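Side-chain contacts in adenosine deaminase (Burkholderia ambifaria, PDB 4GXW), which binds a zinc ion and probably removes the amino group of a purine such as adenine or adenosine by hydrolysis: residues Pro277-Trp280 against Ala281-Pro285; Arg23-Phe26 against His27-Lys31. All coordinates share one frame; numbering follows the deposited sequence.

Contact 1. Residues Pro277-Trp280 against Ala281-Pro285; sequences PDQW and AERHP
W280 and H284 both set CG anti to the backbone N (chi1 168° and -158°); W280 opens the one-turn helix 280-283, H284 follows its last residue, and their rings run side by side in the same direction. W280 NE1 lies at the edge of the imidazole, near its plane, 3.7 Å from H284 CD2. The ring centroids stay 5.6 Å apart with the planes at 74°, an oblique pair. One water bridges the two rings at their edges: it accepts from W280 NE1 at 2.9 Å and more weakly from H284 NE2. ND1 of H284 bonds to M286 N, so both imidazole nitrogens have partners, which would hold the ring's rotation. Y243, Y271 and F321 surround H284, whose side chain lies about 12 Å from the zinc ion.

On another side of the helix Q279 and R283 also lie alongside, with Q279 NE2 3.6 Å from R283 CG. Q279 O receives R283 N at 2.8 Å, and the bond from H284 N to W280 O is weak. One water links P277 O to A281 N; a second accepts from E282 N and donates only weakly to D278 O. This is a single-turn helix with Q279 as N-cap and water-bound first-turn amides.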
ATOM      1  N   PRO A 277      15.483  14.953  10.423  1.00 17.78           N
ATOM      2  CA  PRO A 277      14.329  14.647  11.275  1.00 17.72           C
ATOM      3  C   PRO A 277      13.499  15.867  11.708  1.00 19.73           C
ATOM      4  O   PRO A 277      12.284  15.725  11.864  1.00 27.52           O
ATOM      5  CB  PRO A 277      14.950  13.926  12.488  1.00 22.95           C
ATOM      6  CG  PRO A 277      16.431  14.060  12.340  1.00 32.84           C
ATOM      7  CD  PRO A 277      16.704  14.278  10.885  1.00 19.10           C
ATOM      8  N   ASP A 278      14.119  17.035  11.856  1.00 21.11           N
ATOM      9  CA  ASP A 278      13.387  18.241  12.245  1.00 24.95           C
ATOM     10  C   ASP A 278      12.586  18.864  11.092  1.00 22.92           C
ATOM     11  O   ASP A 278      11.835  19.821  11.292  1.00 26.67           O
ATOM     12  CB  ASP A 278      14.335  19.275  12.872  1.00 26.18           C
ATOM     13  CG  ASP A 278      15.061  20.119  11.836  1.00 29.45           C
ATOM     14  OD1 ASP A 278      15.509  19.571  10.811  1.00 34.38           O
ATOM     15  OD2 ASP A 278      15.201  21.341  12.065  1.00 42.49           O
ATOM     16  N   GLN A 279      12.736  18.316   9.889  1.00 19.25           N
ATOM     17  CA  GLN A 279      12.044  18.866   8.726  1.00 20.15           C
ATOM     18  C   GLN A 279      11.187  17.839   7.988  1.00 17.96           C
ATOM     19  O   GLN A 279      10.459  18.187   7.062  1.00 17.17           O
ATOM     20  CB  GLN A 279      13.044  19.502   7.751  1.00 21.35           C
ATOM     21  CG  GLN A 279      13.327  20.977   8.010  1.00 28.46           C
ATOM     22  CD  GLN A 279      14.057  21.632   6.856  1.00 34.63           C
ATOM     23  OE1 GLN A 279      15.245  21.388   6.644  1.00 36.13           O
ATOM     24  NE2 GLN A 279      13.346  22.457   6.093  1.00 33.95           N
ATOM     25  N   TRP A 280      11.276  16.577   8.396  1.00 15.71           N
ATOM     26  CA  TRP A 280      10.577  15.498   7.694  1.00 15.22           C
ATOM     27  C   TRP A 280       9.069  15.733   7.556  1.00 14.08           C
ATOM     28  O   TRP A 280       8.530  15.715   6.443  1.00 15.22           O
ATOM     29  CB  TRP A 280      10.866  14.148   8.361  1.00 12.60           C
ATOM     30  CG  TRP A 280       9.975  13.045   7.893  1.00 13.75           C
ATOM     31  CD1 TRP A 280      10.077  12.343   6.726  1.00 11.15           C
ATOM     32  CD2 TRP A 280       8.843  12.506   8.587  1.00 11.93           C
ATOM     33  NE1 TRP A 280       9.072  11.407   6.649  1.00 11.93           N
ATOM     34  CE2 TRP A 280       8.301  11.488   7.780  1.00 13.16           C
ATOM     35  CE3 TRP A 280       8.239  12.791   9.814  1.00 14.50           C
ATOM     36  CZ2 TRP A 280       7.183  10.745   8.164  1.00 12.27           C
ATOM     37  CZ3 TRP A 280       7.123  12.060  10.190  1.00 16.34           C
ATOM     38  CH2 TRP A 280       6.603  11.051   9.366  1.00 12.98           C
ATOM     39  N   ALA A 281       8.387  15.965   8.670  1.00 13.82           N
ATOM     40  CA  ALA A 281       6.942  16.176   8.624  1.00 15.00           C
ATOM     41  C   ALA A 281       6.592  17.443   7.847  1.00 18.41           C
ATOM     42  O   ALA A 281       5.596  17.486   7.121  1.00 18.65           O
ATOM     43  CB  ALA A 281       6.368  16.242  10.023  1.00 20.28           C
ATOM     44  N   GLU A 282       7.413  18.473   8.008  1.00 16.78           N
ATOM     45  CA  GLU A 282       7.176  19.761   7.364  1.00 19.99           C
ATOM     46  C   GLU A 282       7.355  19.756   5.847  1.00 20.99           C
ATOM     47  O   GLU A 282       6.602  20.421   5.126  1.00 19.36           O
ATOM     48  CB  GLU A 282       8.106  20.808   7.970  1.00 22.38           C
ATOM     49  CG  GLU A 282       7.714  21.222   9.367  1.00 26.31           C
ATOM     50  CD  GLU A 282       6.407  21.975   9.378  1.00 29.10           C
ATOM     51  OE1 GLU A 282       6.245  22.883   8.528  1.00 31.67           O
ATOM     52  OE2 GLU A 282       5.540  21.657  10.221  1.00 30.60           O
ATOM     53  N   ARG A 283       8.347  19.008   5.368  1.00 17.76           N
ATOM     54  CA  ARG A 283       8.761  19.100   3.969  1.00 19.57           C
ATOM     55  C   ARG A 283       8.355  17.920   3.100  1.00 19.51           C
ATOM     56  O   ARG A 283       8.621  17.911   1.896  1.00 21.97           O
ATOM     57  CB  ARG A 283      10.268  19.311   3.870  1.00 18.96           C
ATOM     58  CG  ARG A 283      10.716  20.683   4.343  1.00 23.10           C
ATOM     59  CD  ARG A 283       9.935  21.798   3.650  1.00 29.39           C
ATOM     60  NE  ARG A 283      10.015  21.701   2.194  1.00 35.18           N
ATOM     61  CZ  ARG A 283      10.975  22.256   1.460  1.00 32.62           C
ATOM     62  NH1 ARG A 283      11.940  22.952   2.045  1.00 30.04           N
ATOM     63  NH2 ARG A 283      10.975  22.111   0.139  1.00 38.17           N
ATOM     64  N   HIS A 284       7.712  16.925   3.699  1.00 16.36           N
ATOM     65  CA  HIS A 284       7.186  15.805   2.935  1.00 13.27           C
ATOM     66  C   HIS A 284       6.166  16.313   1.916  1.00 16.45           C
ATOM     67  O   HIS A 284       5.193  16.958   2.288  1.00 15.61           O
ATOM     68  CB  HIS A 284       6.508  14.826   3.880  1.00 15.84           C
ATOM     69  CG  HIS A 284       6.386  13.441   3.337  1.00 15.45           C
ATOM     70  ND1 HIS A 284       5.815  13.162   2.114  1.00 13.57           N
ATOM     71  CD2 HIS A 284       6.749  12.249   3.865  1.00 16.89           C
ATOM     72  CE1 HIS A 284       5.836  11.857   1.911  1.00 16.32           C
ATOM     73  NE2 HIS A 284       6.400  11.281   2.957  1.00 18.77           N
ATOM     74  N   PRO A 285       6.377  16.018   0.624  1.00 12.68           N
ATOM     75  CA  PRO A 285       5.439  16.518  -0.389  1.00 12.80           C
ATOM     76  C   PRO A 285       3.997  16.072  -0.175  1.00 12.74           C
ATOM     77  O   PRO A 285       3.077  16.779  -0.594  1.00 12.34           O
ATOM     78  CB  PRO A 285       5.977  15.931  -1.695  1.00 15.64           C
ATOM     79  CG  PRO A 285       7.427  15.737  -1.447  1.00 19.25           C
ATOM     80  CD  PRO A 285       7.555  15.369   0.017  1.00 13.22           C
TER
HETATM   81  O   HOH W   1       9.649  16.037  11.380  1.00 18.36           O
HETATM   82  O   HOH W   2       9.115  18.529  10.651  1.00 20.46           O
HETATM   83  O   HOH W   3       8.061   9.412   4.754  1.00 10.47           O

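Contact 2. Residues Arg23-Phe26 against His27-Lys31; sequences RAFF and HALPK
R23-F26 and H27-A28 form one continuous helix end, with i to i+4 bonds in succession. H27 N reaches R23 O at 3.0 Å, A28 N reaches A24 O, and L29 N closes the series on F25 O at 3.1 Å with a more bent N-H...O angle of 140°. L29 then leaves helical geometry, and the chain extends through P30 into strand 31-33.

F25 places CG anti to its own N (chi1 173°), which swings the ring outward and slightly toward the C-terminal end of the helix, presenting one face to L29. In the L29 conformer described here, one of two modelled, the CD2 methyl sits above that face, 3.9 Å from the centroid of the F25 ring and 26° off the normal. It is displaced toward the rim, so that F25 CZ is the nearest ring atom to L29 CD2 at 3.5 Å. This is a CH-pi contact. The other methyl, CD1, lies near the edge of the F26 ring, a looser approach. The second conformer may place both methyls differently.

K31 turns its chain back to the helix end, extended until a bend at chi4 directs the ammonium to the backbone. NZ donates to F26 O at 2.7 Å, in the carbonyl plane, and to L29 O at 2.8 Å, on a lone pair. H108 O is a further acceptor for this buried charge, and such carbonyls would probably stabilise its protonated form. F357 and L360 of helix 343-371 pack against the apolar side. The arrangement is a lysine-capped helix C-terminus leading into the first strand of the parallel barrel sheet.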
ATOM      1  N   ARG A  23      -6.680   7.282  19.680  1.00 13.50           N
ATOM      2  CA  ARG A  23      -6.350   5.940  19.197  1.00 13.07           C
ATOM      3  C   ARG A  23      -7.594   5.095  18.941  1.00 12.71           C
ATOM      4  O   ARG A  23      -7.633   4.341  17.970  1.00 13.48           O
ATOM      5  CB  ARG A  23      -5.374   5.234  20.143  1.00 13.55           C
ATOM      6  CG  ARG A  23      -4.007   5.914  20.190  1.00 15.54           C
ATOM      7  CD  ARG A  23      -3.038   5.240  21.145  1.00 15.81           C
ATOM      8  NE  ARG A  23      -1.754   5.929  21.101  1.00 17.32           N
ATOM      9  CZ  ARG A  23      -1.378   6.867  21.959  1.00 19.94           C
ATOM     10  NH1 ARG A  23      -2.167   7.205  22.971  1.00 24.23           N
ATOM     11  NH2 ARG A  23      -0.201   7.450  21.814  1.00 22.04           N
ATOM     12  N   ALA A  24      -8.608   5.244  19.789  1.00 13.71           N
ATOM     13  CA  ALA A  24      -9.860   4.527  19.605  1.00 12.77           C
ATOM     14  C   ALA A  24     -10.539   4.996  18.318  1.00 13.77           C
ATOM     15  O   ALA A  24     -11.092   4.181  17.574  1.00 13.98           O
ATOM     16  CB  ALA A  24     -10.779   4.733  20.810  1.00 14.80           C
ATOM     17  N   PHE A  25     -10.488   6.306  18.058  1.00 12.35           N
ATOM     18  CA  PHE A  25     -11.039   6.876  16.826  1.00 11.95           C
ATOM     19  C   PHE A  25     -10.345   6.302  15.595  1.00 11.80           C
ATOM     20  O   PHE A  25     -11.002   5.808  14.692  1.00 11.45           O
ATOM     21  CB  PHE A  25     -10.944   8.410  16.844  1.00 12.26           C
ATOM     22  CG  PHE A  25     -11.344   9.062  15.548  1.00 12.90           C
ATOM     23  CD1 PHE A  25     -12.681   9.256  15.231  1.00 11.84           C
ATOM     24  CD2 PHE A  25     -10.379   9.487  14.649  1.00 12.20           C
ATOM     25  CE1 PHE A  25     -13.051   9.855  14.034  1.00 13.46           C
ATOM     26  CE2 PHE A  25     -10.741  10.087  13.455  1.00 17.01           C
ATOM     27  CZ  PHE A  25     -12.078  10.270  13.144  1.00 15.98           C
ATOM     28  N   PHE A  26      -9.018   6.351  15.569  1.00 11.49           N
ATOM     29  CA  PHE A  26      -8.298   5.893  14.379  1.00 11.04           C
ATOM     30  C   PHE A  26      -8.520   4.407  14.138  1.00 10.74           C
ATOM     31  O   PHE A  26      -8.620   3.964  12.991  1.00 11.26           O
ATOM     32  CB  PHE A  26      -6.799   6.208  14.487  1.00 11.58           C
ATOM     33  CG  PHE A  26      -6.501   7.680  14.560  1.00 11.64           C
ATOM     34  CD1 PHE A  26      -7.013   8.551  13.606  1.00 12.49           C
ATOM     35  CD2 PHE A  26      -5.740   8.200  15.600  1.00 12.53           C
ATOM     36  CE1 PHE A  26      -6.764   9.908  13.677  1.00 16.05           C
ATOM     37  CE2 PHE A  26      -5.475   9.559  15.670  1.00 15.11           C
ATOM     38  CZ  PHE A  26      -5.992  10.412  14.707  1.00 15.01           C
ATOM     39  N   HIS A  27      -8.606   3.645  15.222  1.00 11.48           N
ATOM     40  CA  HIS A  27      -8.859   2.215  15.132  1.00 11.80           C
ATOM     41  C   HIS A  27     -10.244   1.884  14.582  1.00 12.00           C
ATOM     42  O   HIS A  27     -10.375   0.996  13.737  1.00 11.87           O
ATOM     43  CB  HIS A  27      -8.650   1.538  16.493  1.00 12.10           C
ATOM     44  CG  HIS A  27      -8.748   0.047  16.431  1.00 14.70           C
ATOM     45  ND1 HIS A  27      -7.652  -0.760  16.210  1.00 15.33           N
ATOM     46  CD2 HIS A  27      -9.816  -0.782  16.513  1.00 16.46           C
ATOM     47  CE1 HIS A  27      -8.038  -2.024  16.176  1.00 20.29           C
ATOM     48  NE2 HIS A  27      -9.347  -2.064  16.351  1.00 18.14           N
ATOM     49  N   ALA A  28     -11.263   2.592  15.071  1.00 11.87           N
ATOM     50  CA  ALA A  28     -12.652   2.328  14.707  1.00 10.71           C
ATOM     51  C   ALA A  28     -12.999   2.747  13.277  1.00 10.53           C
ATOM     52  O   ALA A  28     -13.954   2.233  12.690  1.00 11.73           O
ATOM     53  CB  ALA A  28     -13.588   3.011  15.690  1.00 12.33           C
ATOM     54  N   LEU A  29     -12.235   3.692  12.728  0.69 11.30           N
ATOM     55  CA  LEU A  29     -12.472   4.202  11.375  0.69 10.03           C
ATOM     56  C   LEU A  29     -12.586   3.072  10.366  0.69 10.35           C
ATOM     57  O   LEU A  29     -11.689   2.241  10.266  0.69 11.38           O
ATOM     58  CB  LEU A  29     -11.315   5.100  10.919  0.69 15.76           C
ATOM     59  CG  LEU A  29     -11.139   6.510  11.468  0.69 15.77           C
ATOM     60  CD1 LEU A  29     -10.058   7.243  10.693  0.69 18.07           C
ATOM     61  CD2 LEU A  29     -12.455   7.259  11.404  0.69 18.56           C
ATOM     62  N   PRO A  30     -13.681   3.036   9.602  1.00 10.05           N
ATOM     63  CA  PRO A  30     -13.715   2.029   8.528  1.00 10.76           C
ATOM     64  C   PRO A  30     -12.711   2.412   7.451  1.00  8.92           C
ATOM     65  O   PRO A  30     -12.576   3.603   7.141  1.00  9.97           O
ATOM     66  CB  PRO A  30     -15.145   2.107   7.987  1.00 13.63           C
ATOM     67  CG  PRO A  30     -15.692   3.418   8.477  1.00 20.02           C
ATOM     68  CD  PRO A  30     -14.924   3.821   9.701  1.00 11.39           C
ATOM     69  N   LYS A  31     -12.016   1.422   6.895  1.00  8.88           N
ATOM     70  CA  LYS A  31     -10.918   1.684   5.982  1.00  8.62           C
ATOM     71  C   LYS A  31     -10.906   0.781   4.772  1.00  8.82           C
ATOM     72  O   LYS A  31     -11.350  -0.376   4.825  1.00  9.83           O
ATOM     73  CB  LYS A  31      -9.577   1.463   6.697  1.00  9.53           C
ATOM     74  CG  LYS A  31      -9.341   2.309   7.947  1.00  9.14           C
ATOM     75  CD  LYS A  31      -8.115   1.812   8.714  1.00  9.04           C
ATOM     76  CE  LYS A  31      -7.978   2.467  10.086  1.00 10.12           C
ATOM     77  NZ  LYS A  31      -8.994   2.016  11.104  1.00 10.34           N
TER

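How the contacts relate
From the N terminus the chain first meets contact 2, where helix 20-28 ends and the chain turns into strand 31-33, an outermost strand of the six-stranded parallel sheet. The zinc ligands H35 and H37 follow soon after. Contact 1 comes much later, where the loop after helix 269-274 enters helix 280-283, beyond the ligand H216 and before D301. Each closes a local turn; the two lie in series, neither nested nor crossed, with nearest atoms about 14 Å apart and no touch. Contact 2 joins the N-terminal helix to helices 310-319, 325-338 and 343-371, whereas contact 1 ties its turn to helix 269-274 and to F321.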